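Local coordinates for protein putative oxidoreductase (Klebsiella pneumoniae subsp. pneumoniae MGH 78578, PDB 3E82) that is a putative oxidoreductase of the Gfo/Idh/MocA family that probably uses a nicotinamide dinucleotide bound to its Rossmann-fold domain, at residues B[324-329]-B[344-348]. Sequence-based numbering, arbitrary orientation.
Sequences LAVMAV and TLDLS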
# COMPACT_ATOMS: atom_id res chain seq x y z
N LEU B 324 6.06 -9.01 -22.96
CA LEU B 324 6.09 -10.35 -22.38
C LEU B 324 6.40 -10.25 -20.87
O LEU B 324 5.86 -11.00 -20.06
CB LEU B 324 7.16 -11.20 -23.08
CG LEU B 324 7.29 -12.67 -22.65
CD1 LEU B 324 6.12 -13.47 -23.19
CD2 LEU B 324 8.60 -13.26 -23.19
N ALA B 325 7.29 -9.33 -20.52
CA ALA B 325 7.68 -9.11 -19.13
C ALA B 325 6.47 -8.65 -18.31
O ALA B 325 6.26 -9.11 -17.20
CB ALA B 325 8.79 -8.07 -19.06
N VAL B 326 5.67 -7.74 -18.87
CA VAL B 326 4.47 -7.25 -18.19
C VAL B 326 3.53 -8.43 -17.95
O VAL B 326 2.98 -8.59 -16.86
CB VAL B 326 3.75 -6.19 -19.04
CG1 VAL B 326 2.34 -5.92 -18.46
CG2 VAL B 326 4.57 -4.91 -19.08
N MSE B 327 3.37 -9.26 -18.97
CA MSE B 327 2.49 -10.42 -18.86
C MSE B 327 2.99 -11.35 -17.75
O MSE B 327 2.19 -11.89 -17.00
CB MSE B 327 2.43 -11.19 -20.19
CG MSE B 327 1.66 -10.46 -21.29
SE MSE B 327 1.51 -11.57 -22.91
CE MSE B 327 0.67 -13.12 -22.10
N ALA B 328 4.30 -11.50 -17.66
CA ALA B 328 4.88 -12.37 -16.64
C ALA B 328 4.53 -11.88 -15.24
O ALA B 328 4.14 -12.66 -14.37
CB ALA B 328 6.39 -12.43 -16.81
N VAL B 329 4.67 -10.58 -15.02
CA VAL B 329 4.36 -9.98 -13.72
C VAL B 329 2.86 -10.09 -13.46
O VAL B 329 2.42 -10.44 -12.36
CB VAL B 329 4.77 -8.48 -13.69
CG1 VAL B 329 4.31 -7.84 -12.38
CG2 VAL B 329 6.29 -8.36 -13.86
N THR B 344 7.95 -15.83 -8.55
CA THR B 344 9.06 -15.31 -9.36
C THR B 344 8.51 -15.24 -10.79
O THR B 344 7.43 -15.76 -11.05
CB THR B 344 10.31 -16.23 -9.27
OG1 THR B 344 9.93 -17.60 -9.48
CG2 THR B 344 10.96 -16.10 -7.90
N LEU B 345 9.22 -14.59 -11.71
CA LEU B 345 8.71 -14.47 -13.08
C LEU B 345 9.11 -15.63 -13.99
O LEU B 345 10.24 -16.12 -13.93
CB LEU B 345 9.18 -13.15 -13.71
CG LEU B 345 8.99 -11.87 -12.90
CD1 LEU B 345 9.38 -10.68 -13.76
CD2 LEU B 345 7.55 -11.74 -12.43
N ASP B 346 8.19 -16.05 -14.85
CA ASP B 346 8.47 -17.15 -15.77
C ASP B 346 9.01 -16.65 -17.10
O ASP B 346 8.31 -16.66 -18.12
CB ASP B 346 7.20 -17.98 -15.99
CG ASP B 346 7.47 -19.24 -16.80
OD1 ASP B 346 8.65 -19.63 -16.93
OD2 ASP B 346 6.49 -19.85 -17.30
N LEU B 347 10.27 -16.20 -17.07
CA LEU B 347 10.97 -15.69 -18.25
C LEU B 347 12.29 -16.46 -18.37
O LEU B 347 12.92 -16.77 -17.36
CB LEU B 347 11.28 -14.20 -18.09
CG LEU B 347 10.13 -13.20 -17.90
CD1 LEU B 347 10.68 -11.83 -17.47
CD2 LEU B 347 9.34 -13.09 -19.19
N SER B 348 12.70 -16.77 -19.59
CA SER B 348 13.93 -17.50 -19.82
C SER B 348 15.17 -16.63 -19.59
O SER B 348 15.07 -15.41 -19.45
CB SER B 348 13.95 -18.04 -21.24
OG SER B 348 14.01 -16.98 -22.17
O HOH W 1 5.36 -15.15 -14.56
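The backbones come closest at Ala-328, whose small CB points at the loop segment 344-348, with 5.6 Å between its CA and CA of Leu-345. Two leucines straddle that small bump. Leu-347 CD2 lies 3.8 Å from Ala-328 CB and 4.0 Å from Leu-324 CG, so its side chain fills the shallow hollow bordered by Leu-324, Ala-325 and Ala-328, one helical turn's worth of surface. Leu-345 fits the neighbouring hollow, its CD2 3.9 Å from CA of Val-329 and its CD1 3.9 Å from Val-329 CG2, while its CB rests 4.2 Å from Ala-328 CB. Between the leucines, whose CA-to-CB bonds both point toward the helix, lies an inverse gamma turn centred on Asp-346 (phi/psi -92/73), closed by a weak bond from Leu-347 N to Leu-345 O (3.1 Å); the carboxylate leads away. The side-chain contacts are apolar, but one water joins the backbones, donating to Ala-328 O (2.8 Å) and accepting from Asp-346 N (3.0 Å). Leu-194 and Leu-355 also touch Leu-347, and Asp-346 O accepts a hydrogen bond from Arg-108 of helix 104-116. Ser-348 then N-caps helix 349-356, and its N bonds back to Glu-351 OE1. The connection after helix 320-339 thus folds back antiparallel along that helix, two leucines against its face, and leads into the closing helix of a Gfo/Idh/MocA-type C-terminal alpha/beta domain.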